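Local coordinates for Non-structural protein 3 (Porcine deltacoronavirus, PDB 6LN0) that probably cleaves the viral replicase polyprotein through a papain-like protease domain and carries a macrodomain of a fold that commonly binds ADP-ribose, at residues D257-F261 and V307-P313; W298-T303 and Q315-L320; G249-L253 and N267-N271. All blocks are in the same frame, centred on the assembly; numbering follows the deposited sequence.

Contact 1 (D257-F261 and V307-P313)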
ATOM      1  N   ASP A 257     -18.127  16.588  16.439  1.00 59.54           N
ATOM      2  CA  ASP A 257     -16.732  16.159  16.334  1.00 58.81           C
ATOM      3  C   ASP A 257     -15.812  17.289  15.866  1.00 57.96           C
ATOM      4  O   ASP A 257     -14.870  17.065  15.093  1.00 56.92           O
ATOM      5  CB  ASP A 257     -16.600  14.952  15.401  1.00 58.63           C
ATOM      6  CG  ASP A 257     -17.093  13.665  16.023  1.00 69.28           C
ATOM      7  OD1 ASP A 257     -16.591  13.305  17.112  1.00 71.87           O
ATOM      8  OD2 ASP A 257     -17.963  12.999  15.408  1.00 69.55           O
ATOM      9  N   ASN A 258     -16.088  18.512  16.321  1.00 51.98           N
ATOM     10  CA  ASN A 258     -15.277  19.684  16.006  1.00 48.34           C
ATOM     11  C   ASN A 258     -15.324  20.057  14.537  1.00 48.18           C
ATOM     12  O   ASN A 258     -14.393  20.680  14.029  1.00 51.44           O
ATOM     13  CB  ASN A 258     -13.815  19.493  16.410  1.00 55.08           C
ATOM     14  CG  ASN A 258     -13.558  19.875  17.824  1.00 62.65           C
ATOM     15  OD1 ASN A 258     -14.494  20.053  18.602  1.00 62.56           O
ATOM     16  ND2 ASN A 258     -12.280  19.999  18.184  1.00 62.29           N
ATOM     17  N   ASN A 259     -16.377  19.683  13.834  1.00 48.19           N
ATOM     18  CA  ASN A 259     -16.449  19.957  12.410  1.00 48.56           C
ATOM     19  C   ASN A 259     -16.938  21.387  12.085  1.00 49.03           C
ATOM     20  O   ASN A 259     -17.386  21.614  10.955  1.00 46.41           O
ATOM     21  CB  ASN A 259     -17.357  18.925  11.731  1.00 45.85           C
ATOM     22  CG  ASN A 259     -18.810  19.070  12.142  1.00 53.19           C
ATOM     23  OD1 ASN A 259     -19.119  19.788  13.096  1.00 52.47           O
ATOM     24  ND2 ASN A 259     -19.710  18.402  11.421  1.00 48.51           N
ATOM     25  N   CYS A 260     -16.901  22.340  13.026  1.00 49.19           N
ATOM     26  CA  CYS A 260     -17.523  23.635  12.736  1.00 51.91           C
ATOM     27  C   CYS A 260     -16.721  24.409  11.705  1.00 51.34           C
ATOM     28  O   CYS A 260     -17.306  25.106  10.865  1.00 49.24           O
ATOM     29  CB  CYS A 260     -17.719  24.449  14.029  1.00 46.82           C
ATOM     30  SG  CYS A 260     -16.231  24.740  15.017  1.00 64.37           S
ATOM     31  N   PHE A 261     -15.394  24.258  11.727  1.00 53.74           N
ATOM     32  CA  PHE A 261     -14.558  24.830  10.676  1.00 51.09           C
ATOM     33  C   PHE A 261     -14.969  24.370   9.283  1.00 46.69           C
ATOM     34  O   PHE A 261     -14.714  25.087   8.308  1.00 49.27           O
ATOM     35  CB  PHE A 261     -13.073  24.515  10.921  1.00 54.02           C
ATOM     36  CG  PHE A 261     -12.638  23.127  10.498  1.00 53.14           C
ATOM     37  CD1 PHE A 261     -13.001  22.010  11.230  1.00 50.60           C
ATOM     38  CD2 PHE A 261     -11.824  22.957   9.393  1.00 55.60           C
ATOM     39  CE1 PHE A 261     -12.565  20.730  10.835  1.00 55.46           C
ATOM     40  CE2 PHE A 261     -11.388  21.701   8.993  1.00 47.07           C
ATOM     41  CZ  PHE A 261     -11.765  20.585   9.718  1.00 51.00           C
ATOM     42  N   VAL A 307     -11.019  13.779  11.658  1.00 54.87           N
ATOM     43  CA  VAL A 307     -12.296  13.983  12.325  1.00 54.52           C
ATOM     44  C   VAL A 307     -12.111  13.924  13.834  1.00 58.57           C
ATOM     45  O   VAL A 307     -11.466  13.012  14.366  1.00 57.97           O
ATOM     46  CB  VAL A 307     -13.301  12.939  11.832  1.00 59.29           C
ATOM     47  CG1 VAL A 307     -13.820  13.343  10.476  1.00 58.17           C
ATOM     48  CG2 VAL A 307     -12.624  11.591  11.729  1.00 63.90           C
ATOM     49  N   GLY A 308     -12.683  14.904  14.532  1.00 56.86           N
ATOM     50  CA  GLY A 308     -12.452  15.074  15.950  1.00 53.77           C
ATOM     51  C   GLY A 308     -11.524  16.245  16.199  1.00 57.25           C
ATOM     52  O   GLY A 308     -11.692  17.010  17.153  1.00 64.36           O
ATOM     53  N   GLU A 309     -10.542  16.392  15.316  1.00 59.01           N
ATOM     54  CA  GLU A 309      -9.628  17.521  15.337  1.00 53.37           C
ATOM     55  C   GLU A 309     -10.340  18.758  14.820  1.00 58.67           C
ATOM     56  O   GLU A 309     -11.292  18.672  14.030  1.00 56.73           O
ATOM     57  CB  GLU A 309      -8.415  17.196  14.471  1.00 58.20           C
ATOM     58  CG  GLU A 309      -7.216  18.091  14.505  1.00 61.68           C
ATOM     59  CD  GLU A 309      -6.147  17.527  13.567  1.00 68.96           C
ATOM     60  OE1 GLU A 309      -6.413  16.446  12.967  1.00 63.75           O
ATOM     61  OE2 GLU A 309      -5.064  18.150  13.421  1.00 72.34           O
ATOM     62  N   MET A 310      -9.885  19.916  15.286  1.00 60.77           N
ATOM     63  CA  MET A 310     -10.483  21.189  14.923  1.00 60.01           C
ATOM     64  C   MET A 310      -9.506  21.918  14.018  1.00 56.67           C
ATOM     65  O   MET A 310      -8.300  21.944  14.293  1.00 59.20           O
ATOM     66  CB  MET A 310     -10.824  22.023  16.165  1.00 67.00           C
ATOM     67  CG  MET A 310     -11.585  23.329  15.853  1.00 66.39           C
ATOM     68  SD  MET A 310     -10.566  24.758  16.181  1.00 91.98           S
ATOM     69  CE  MET A 310     -11.545  26.077  15.493  1.00 78.87           C
ATOM     70  N   GLY A 311     -10.028  22.465  12.920  1.00 54.47           N
ATOM     71  CA  GLY A 311      -9.204  23.125  11.917  1.00 61.37           C
ATOM     72  C   GLY A 311      -9.560  24.578  11.637  1.00 60.53           C
ATOM     73  O   GLY A 311     -10.337  25.199  12.371  1.00 57.95           O
ATOM     74  N   CYS A 312      -8.982  25.119  10.558  1.00 56.96           N
ATOM     75  CA  CYS A 312      -9.031  26.542  10.256  1.00 54.31           C
ATOM     76  C   CYS A 312     -10.106  26.829   9.221  1.00 55.13           C
ATOM     77  O   CYS A 312     -10.024  26.304   8.101  1.00 52.52           O
ATOM     78  CB  CYS A 312      -7.687  27.013   9.731  1.00 48.15           C
ATOM     79  SG  CYS A 312      -7.743  28.724   9.227  1.00 58.41           S
ATOM     80  N   PRO A 313     -11.099  27.679   9.508  1.00 54.44           N
ATOM     81  CA  PRO A 313     -12.125  27.934   8.490  1.00 45.40           C
ATOM     82  C   PRO A 313     -11.593  28.683   7.278  1.00 42.33           C
ATOM     83  O   PRO A 313     -12.153  28.512   6.193  1.00 42.62           O
ATOM     84  CB  PRO A 313     -13.189  28.744   9.255  1.00 46.25           C
ATOM     85  CG  PRO A 313     -12.456  29.386  10.346  1.00 46.26           C
ATOM     86  CD  PRO A 313     -11.353  28.440  10.743  1.00 51.75           C
TER

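Contact 2 (W298-T303 and Q315-L320)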
ATOM      1  N   TRP A 298     -13.311  14.804   1.531  1.00 35.79           N
ATOM      2  CA  TRP A 298     -12.408  15.601   0.715  1.00 38.60           C
ATOM      3  C   TRP A 298     -11.934  16.858   1.445  1.00 42.24           C
ATOM      4  O   TRP A 298     -10.774  17.261   1.302  1.00 44.14           O
ATOM      5  CB  TRP A 298     -13.091  15.959  -0.602  1.00 39.50           C
ATOM      6  CG  TRP A 298     -12.227  16.766  -1.500  1.00 44.86           C
ATOM      7  CD1 TRP A 298     -11.102  16.345  -2.182  1.00 40.49           C
ATOM      8  CD2 TRP A 298     -12.403  18.147  -1.832  1.00 42.37           C
ATOM      9  NE1 TRP A 298     -10.582  17.388  -2.917  1.00 41.35           N
ATOM     10  CE2 TRP A 298     -11.359  18.501  -2.725  1.00 43.19           C
ATOM     11  CE3 TRP A 298     -13.339  19.112  -1.473  1.00 38.30           C
ATOM     12  CZ2 TRP A 298     -11.227  19.784  -3.242  1.00 40.19           C
ATOM     13  CZ3 TRP A 298     -13.211  20.391  -2.001  1.00 40.39           C
ATOM     14  CH2 TRP A 298     -12.169  20.713  -2.871  1.00 37.64           C
ATOM     15  N   ILE A 299     -12.799  17.507   2.229  1.00 41.65           N
ATOM     16  CA  ILE A 299     -12.350  18.719   2.913  1.00 41.61           C
ATOM     17  C   ILE A 299     -11.299  18.371   3.949  1.00 39.41           C
ATOM     18  O   ILE A 299     -10.264  19.040   4.058  1.00 44.84           O
ATOM     19  CB  ILE A 299     -13.521  19.478   3.561  1.00 40.67           C
ATOM     20  CG1 ILE A 299     -14.614  19.750   2.549  1.00 41.42           C
ATOM     21  CG2 ILE A 299     -13.020  20.755   4.196  1.00 35.63           C
ATOM     22  CD1 ILE A 299     -14.545  21.029   1.955  1.00 46.44           C
ATOM     23  N   TYR A 300     -11.558  17.332   4.739  1.00 39.36           N
ATOM     24  CA  TYR A 300     -10.617  16.959   5.789  1.00 41.02           C
ATOM     25  C   TYR A 300      -9.275  16.532   5.216  1.00 43.13           C
ATOM     26  O   TYR A 300      -8.223  16.893   5.761  1.00 47.75           O
ATOM     27  CB  TYR A 300     -11.187  15.829   6.630  1.00 42.42           C
ATOM     28  CG  TYR A 300     -12.004  16.273   7.826  1.00 48.81           C
ATOM     29  CD1 TYR A 300     -11.402  16.459   9.058  1.00 47.32           C
ATOM     30  CD2 TYR A 300     -13.384  16.461   7.725  1.00 41.07           C
ATOM     31  CE1 TYR A 300     -12.134  16.824  10.153  1.00 51.26           C
ATOM     32  CE2 TYR A 300     -14.121  16.824   8.810  1.00 50.24           C
ATOM     33  CZ  TYR A 300     -13.491  17.013  10.031  1.00 51.80           C
ATOM     34  OH  TYR A 300     -14.217  17.386  11.136  1.00 50.81           O
ATOM     35  N   ALA A 301      -9.283  15.748   4.126  1.00 39.43           N
ATOM     36  CA  ALA A 301      -8.019  15.272   3.553  1.00 44.80           C
ATOM     37  C   ALA A 301      -7.252  16.400   2.864  1.00 41.10           C
ATOM     38  O   ALA A 301      -6.018  16.424   2.889  1.00 40.44           O
ATOM     39  CB  ALA A 301      -8.273  14.132   2.562  1.00 38.60           C
ATOM     40  N   SER A 302      -7.964  17.331   2.226  1.00 38.30           N
ATOM     41  CA  SER A 302      -7.281  18.446   1.572  1.00 46.23           C
ATOM     42  C   SER A 302      -6.628  19.393   2.581  1.00 48.50           C
ATOM     43  O   SER A 302      -5.607  20.012   2.260  1.00 50.49           O
ATOM     44  CB  SER A 302      -8.256  19.224   0.685  1.00 45.05           C
ATOM     45  OG  SER A 302      -8.814  18.389  -0.314  1.00 44.70           O
ATOM     46  N   THR A 303      -7.194  19.537   3.786  1.00 41.88           N
ATOM     47  CA  THR A 303      -6.636  20.444   4.786  1.00 43.46           C
ATOM     48  C   THR A 303      -5.873  19.704   5.878  1.00 45.80           C
ATOM     49  O   THR A 303      -5.466  20.321   6.863  1.00 43.65           O
ATOM     50  CB  THR A 303      -7.736  21.344   5.398  1.00 39.12           C
ATOM     51  OG1 THR A 303      -8.733  20.561   6.056  1.00 39.09           O
ATOM     52  CG2 THR A 303      -8.434  22.135   4.335  1.00 43.13           C
ATOM     53  N   GLN A 315      -8.750  28.052   5.821  1.00 46.80           N
ATOM     54  CA  GLN A 315      -8.308  26.916   5.014  1.00 47.60           C
ATOM     55  C   GLN A 315      -9.451  26.350   4.178  1.00 45.08           C
ATOM     56  O   GLN A 315      -9.301  26.098   2.981  1.00 42.32           O
ATOM     57  CB  GLN A 315      -7.744  25.823   5.922  1.00 50.66           C
ATOM     58  CG  GLN A 315      -6.227  25.760   6.045  1.00 55.94           C
ATOM     59  CD  GLN A 315      -5.766  24.463   6.735  1.00 58.08           C
ATOM     60  OE1 GLN A 315      -6.133  24.190   7.886  1.00 56.35           O
ATOM     61  NE2 GLN A 315      -4.973  23.657   6.026  1.00 51.40           N
ATOM     62  N   VAL A 316     -10.612  26.154   4.798  1.00 43.81           N
ATOM     63  CA  VAL A 316     -11.726  25.534   4.091  1.00 41.36           C
ATOM     64  C   VAL A 316     -12.210  26.436   2.963  1.00 43.33           C
ATOM     65  O   VAL A 316     -12.273  26.019   1.802  1.00 43.39           O
ATOM     66  CB  VAL A 316     -12.861  25.191   5.070  1.00 40.47           C
ATOM     67  CG1 VAL A 316     -14.066  24.648   4.313  1.00 39.20           C
ATOM     68  CG2 VAL A 316     -12.354  24.222   6.129  1.00 37.78           C
ATOM     69  N   ILE A 317     -12.562  27.690   3.281  1.00 42.36           N
ATOM     70  CA  ILE A 317     -13.127  28.543   2.242  1.00 42.99           C
ATOM     71  C   ILE A 317     -12.112  28.773   1.128  1.00 39.48           C
ATOM     72  O   ILE A 317     -12.482  28.890  -0.047  1.00 39.85           O
ATOM     73  CB  ILE A 317     -13.663  29.877   2.821  1.00 38.57           C
ATOM     74  CG1 ILE A 317     -14.368  30.639   1.715  1.00 36.25           C
ATOM     75  CG2 ILE A 317     -12.556  30.768   3.382  1.00 39.75           C
ATOM     76  CD1 ILE A 317     -15.508  29.856   1.105  1.00 38.13           C
ATOM     77  N   SER A 318     -10.826  28.815   1.465  1.00 38.24           N
ATOM     78  CA  SER A 318      -9.819  29.006   0.433  1.00 37.70           C
ATOM     79  C   SER A 318      -9.677  27.758  -0.431  1.00 41.65           C
ATOM     80  O   SER A 318      -9.462  27.858  -1.646  1.00 41.28           O
ATOM     81  CB  SER A 318      -8.487  29.384   1.066  1.00 42.87           C
ATOM     82  OG  SER A 318      -7.418  29.004   0.209  1.00 52.57           O
ATOM     83  N   LEU A 319      -9.807  26.573   0.174  1.00 43.75           N
ATOM     84  CA  LEU A 319      -9.818  25.337  -0.601  1.00 33.30           C
ATOM     85  C   LEU A 319     -10.990  25.306  -1.573  1.00 39.47           C
ATOM     86  O   LEU A 319     -10.817  25.020  -2.761  1.00 44.99           O
ATOM     87  CB  LEU A 319      -9.877  24.131   0.334  1.00 39.41           C
ATOM     88  CG  LEU A 319     -10.201  22.841  -0.411  1.00 39.08           C
ATOM     89  CD1 LEU A 319      -8.945  22.323  -1.052  1.00 30.11           C
ATOM     90  CD2 LEU A 319     -10.793  21.825   0.539  1.00 43.00           C
ATOM     91  N   LEU A 320     -12.191  25.619  -1.090  1.00 40.57           N
ATOM     92  CA  LEU A 320     -13.369  25.560  -1.946  1.00 40.14           C
ATOM     93  C   LEU A 320     -13.265  26.543  -3.098  1.00 42.41           C
ATOM     94  O   LEU A 320     -13.517  26.186  -4.257  1.00 43.00           O
ATOM     95  CB  LEU A 320     -14.625  25.836  -1.125  1.00 39.47           C
ATOM     96  CG  LEU A 320     -14.841  24.860   0.035  1.00 45.26           C
ATOM     97  CD1 LEU A 320     -16.159  25.197   0.745  1.00 41.17           C
ATOM     98  CD2 LEU A 320     -14.787  23.383  -0.439  1.00 39.05           C
TER

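Contact 3 (G249-L253 and N267-N271)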
ATOM      1  N   GLY A 249     -32.008  28.722   4.311  1.00 57.96           N
ATOM      2  CA  GLY A 249     -31.780  28.693   2.879  1.00 63.05           C
ATOM      3  C   GLY A 249     -30.602  27.867   2.401  1.00 68.51           C
ATOM      4  O   GLY A 249     -30.455  27.697   1.186  1.00 74.71           O
ATOM      5  N   LEU A 250     -29.759  27.344   3.298  1.00 60.89           N
ATOM      6  CA  LEU A 250     -28.600  26.551   2.911  1.00 64.57           C
ATOM      7  C   LEU A 250     -28.631  25.175   3.575  1.00 64.69           C
ATOM      8  O   LEU A 250     -29.201  25.000   4.657  1.00 67.46           O
ATOM      9  CB  LEU A 250     -27.299  27.274   3.281  1.00 58.01           C
ATOM     10  CG  LEU A 250     -27.115  27.767   4.710  1.00 55.66           C
ATOM     11  CD1 LEU A 250     -26.630  26.640   5.599  1.00 57.95           C
ATOM     12  CD2 LEU A 250     -26.117  28.907   4.732  1.00 58.36           C
ATOM     13  N   MET A 251     -27.986  24.200   2.936  1.00 63.89           N
ATOM     14  CA  MET A 251     -27.820  22.871   3.535  1.00 64.22           C
ATOM     15  C   MET A 251     -26.665  22.927   4.536  1.00 54.11           C
ATOM     16  O   MET A 251     -25.517  23.167   4.158  1.00 59.24           O
ATOM     17  CB  MET A 251     -27.591  21.823   2.449  1.00 61.49           C
ATOM     18  CG  MET A 251     -27.568  20.386   2.968  1.00 69.75           C
ATOM     19  SD  MET A 251     -29.192  19.704   3.407  1.00 69.37           S
ATOM     20  CE  MET A 251     -29.826  19.242   1.803  1.00 68.76           C
ATOM     21  N   HIS A 252     -26.973  22.745   5.815  1.00 56.80           N
ATOM     22  CA  HIS A 252     -26.031  22.934   6.909  1.00 53.96           C
ATOM     23  C   HIS A 252     -25.505  21.596   7.402  1.00 56.32           C
ATOM     24  O   HIS A 252     -26.216  20.588   7.406  1.00 57.05           O
ATOM     25  CB  HIS A 252     -26.694  23.665   8.083  1.00 52.70           C
ATOM     26  CG  HIS A 252     -25.838  23.749   9.312  1.00 49.38           C
ATOM     27  ND1 HIS A 252     -24.734  24.571   9.398  1.00 54.98           N
ATOM     28  CD2 HIS A 252     -25.927  23.123  10.511  1.00 51.44           C
ATOM     29  CE1 HIS A 252     -24.174  24.443  10.589  1.00 50.20           C
ATOM     30  NE2 HIS A 252     -24.876  23.566  11.283  1.00 50.51           N
ATOM     31  N   LEU A 253     -24.268  21.601   7.869  1.00 54.86           N
ATOM     32  CA  LEU A 253     -23.639  20.390   8.369  1.00 56.52           C
ATOM     33  C   LEU A 253     -23.721  20.433   9.885  1.00 55.15           C
ATOM     34  O   LEU A 253     -22.981  21.187  10.524  1.00 53.34           O
ATOM     35  CB  LEU A 253     -22.195  20.272   7.885  1.00 54.20           C
ATOM     36  CG  LEU A 253     -21.415  19.041   8.351  1.00 52.68           C
ATOM     37  CD1 LEU A 253     -21.809  17.803   7.565  1.00 51.10           C
ATOM     38  CD2 LEU A 253     -19.932  19.275   8.238  1.00 49.27           C
ATOM     39  N   ASN A 267     -20.699  26.934   4.439  1.00 45.41           N
ATOM     40  CA  ASN A 267     -21.860  27.811   4.469  1.00 51.33           C
ATOM     41  C   ASN A 267     -21.557  29.176   3.858  1.00 47.72           C
ATOM     42  O   ASN A 267     -22.388  29.716   3.125  1.00 48.42           O
ATOM     43  CB  ASN A 267     -22.387  27.938   5.893  1.00 51.12           C
ATOM     44  CG  ASN A 267     -23.076  26.666   6.346  1.00 56.18           C
ATOM     45  OD1 ASN A 267     -23.466  25.826   5.509  1.00 55.38           O
ATOM     46  ND2 ASN A 267     -23.205  26.493   7.659  1.00 48.77           N
ATOM     47  N   LEU A 268     -20.383  29.746   4.135  1.00 46.51           N
ATOM     48  CA  LEU A 268     -19.920  30.896   3.360  1.00 47.07           C
ATOM     49  C   LEU A 268     -19.952  30.591   1.866  1.00 46.02           C
ATOM     50  O   LEU A 268     -20.478  31.375   1.069  1.00 45.39           O
ATOM     51  CB  LEU A 268     -18.509  31.286   3.789  1.00 42.97           C
ATOM     52  CG  LEU A 268     -17.894  32.500   3.117  1.00 43.55           C
ATOM     53  CD1 LEU A 268     -18.704  33.751   3.406  1.00 40.15           C
ATOM     54  CD2 LEU A 268     -16.467  32.665   3.616  1.00 38.02           C
ATOM     55  N   PHE A 269     -19.404  29.436   1.472  1.00 44.99           N
ATOM     56  CA  PHE A 269     -19.310  29.124   0.052  1.00 45.31           C
ATOM     57  C   PHE A 269     -20.692  29.094  -0.583  1.00 46.87           C
ATOM     58  O   PHE A 269     -20.893  29.626  -1.680  1.00 47.20           O
ATOM     59  CB  PHE A 269     -18.581  27.786  -0.185  1.00 42.72           C
ATOM     60  CG  PHE A 269     -18.445  27.451  -1.638  1.00 42.43           C
ATOM     61  CD1 PHE A 269     -19.440  26.750  -2.301  1.00 43.66           C
ATOM     62  CD2 PHE A 269     -17.373  27.926  -2.367  1.00 42.05           C
ATOM     63  CE1 PHE A 269     -19.348  26.506  -3.653  1.00 44.01           C
ATOM     64  CE2 PHE A 269     -17.276  27.685  -3.727  1.00 44.01           C
ATOM     65  CZ  PHE A 269     -18.252  26.959  -4.364  1.00 46.10           C
ATOM     66  N   GLN A 270     -21.661  28.488   0.103  1.00 48.07           N
ATOM     67  CA  GLN A 270     -23.019  28.433  -0.419  1.00 50.55           C
ATOM     68  C   GLN A 270     -23.604  29.819  -0.667  1.00 53.34           C
ATOM     69  O   GLN A 270     -24.496  29.952  -1.511  1.00 53.33           O
ATOM     70  CB  GLN A 270     -23.912  27.639   0.540  1.00 48.06           C
ATOM     71  CG  GLN A 270     -23.638  26.133   0.525  1.00 45.79           C
ATOM     72  CD  GLN A 270     -24.589  25.355   1.408  1.00 50.67           C
ATOM     73  OE1 GLN A 270     -25.666  24.949   0.969  1.00 54.16           O
ATOM     74  NE2 GLN A 270     -24.202  25.150   2.671  1.00 52.95           N
ATOM     75  N   ASN A 271     -23.117  30.853   0.030  1.00 47.67           N
ATOM     76  CA  ASN A 271     -23.595  32.211  -0.187  1.00 54.64           C
ATOM     77  C   ASN A 271     -22.738  32.996  -1.164  1.00 52.70           C
ATOM     78  O   ASN A 271     -22.814  34.228  -1.176  1.00 52.41           O
ATOM     79  CB  ASN A 271     -23.699  32.968   1.141  1.00 55.44           C
ATOM     80  CG  ASN A 271     -24.981  32.635   1.884  1.00 58.88           C
ATOM     81  OD1 ASN A 271     -24.956  31.940   2.904  1.00 59.49           O
ATOM     82  ND2 ASN A 271     -26.113  33.081   1.347  1.00 54.53           N
TER

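Contact 1 (D257-F261 and V307-P313)
With chi1 at 80°, Phe261 holds its CG between its own backbone N and carbonyl carbon, and the ring swings out over the chain at Gly311. Gly311 stands over one face: Gly311 CA lies 3.7 Å from the centroid of the Phe261 ring and 15° off the normal, a CH-pi contact, while Gly311 N sits over the rim, 3.4 Å from Phe261 CD1. At the base of the ring, Phe261 CB approaches Gly311 O to 3.2 Å. Farther along, Phe261 CB meets Pro313 CD at 4.3 Å. A chi1 of -87° brings the amide of Asn258 against the side chain of Met310, which it crosses at about a right angle, ND2 lying 3.2 Å from Met310 CB. Gly308 O is as close to this ND2, but the angle is too poor for a hydrogen bond. The one hydrogen bond across the segments is weak, from Gly308 N to Asp257 O (3.1 Å). Tyr300 packs edge-to-face with Phe261. Cys260, which touches His398, starts helix 260-270 within an Asn-Asn-Cys-Phe sequence, consistent with the nucleophile-bearing helix of papain-like proteases; the 307-313 loop therefore lies beside what is probably the active site. Lacking a side chain, Gly311 can bring its backbone this close to the Phe261 ring; the fit rests on shape, and polar bonding adds little.

Contact 2 (W298-T303 and Q315-L320)
The indole of Trp298 receives two atoms over the same face, both toward the rim: Leu319 CD2, a CH-pi partner 4.0 Å from the centroid of the six-membered ring of Trp298, and Ser302 OG from one turn farther along its own helix. At the edge, near the ring plane, Leu320 CD2 comes within 3.7 Å of Trp298 CZ3. The indole NE1 is held by Leu224 O, while Ile280 and Leu283 of helix 278-287 also touch this side chain. Helices 293-302 and 313-322 probably belong to the helical subdomain that in coronavirus papain-like proteases is called the thumb; here their short segments cross at 106°, with axes 10.4 Å apart. Beside the indole, Ile299 CD1 presses on Leu320 CD2 at 3.4 Å, and Ile299 CG2 lies against both methyls of Val316. Leu319 also reaches Ser302 CB with both of its methyls. The hydroxyl of Ser302, turned beside its own backbone N (chi1 -59°), donates to Trp298 O, which it and Ser302 N approach from opposite faces of the carbonyl plane; Thr303 OG1 and N share Ile299 O likewise. Near the helix end, Gln315 NE2 makes a weak bond to Thr303 O (3.5 Å), while Gln315 OE1 accepts from Arg305.

Contact 3 (G249-L253 and N267-N271)
Strand 250-253 runs extended past the last turn of helix 260-270, with the CA atoms of Leu250 and Gln270 6.8 Å apart. The strand pairs with 244-247 in a two-stranded antiparallel hairpin, and the helix, which begins at Cys260 as the probable nucleophile helix of the papain-like fold, presents side-chain amides to it. Gln270, extended beyond CG, uses its amide much as a neighbouring strand would use a peptide group: OE1 accepts from Met251 N at 3.1 Å and NE2 donates to Met251 O at 2.8 Å, so both polar atoms of one residue's backbone are gripped and the rotation of the amide is fixed. Tyr287 OH is a second partner of Met251 O. With chi1 at 52°, Leu250 turns its two methyls toward the amides of Asn267 and Asn271. Leu250 CD1 lies 3.3 Å from Asn267 OD1, and Leu250 CD2 meets Asn271 OD1 at 3.7 Å. Ser263, one turn before Asn267, also touches His252. The imidazole and the Asn267 amide are turned 33° apart, yet Asn267 ND2 meets the ring edge almost exactly in its plane and donates to His252 ND1 at 3.0 Å with an N-H...N angle of 154°.

How the contacts relate
From the N terminus, strand 250-253 comes first, and contact 3 closes a short loop when the chain returns as the end of helix 260-270. Contact 1 opens inside that loop, at the start of the same helix, so it crosses contact 3; it closes only after helices 278-287 and 293-302, at the 307-313 loop. Contact 2 opens on helix 293-302, within the span of contact 1, and closes beyond it on helix 313-322; these two also cross, whereas contacts 3 and 2 follow in series. Helix 260-270 is the common element: Phe261 touches Val316 and Tyr300 at one end, and farther along Leu268 packs on Ile317, and Phe269 on Ile317 and Leu320, tying hairpin, loop and helices together.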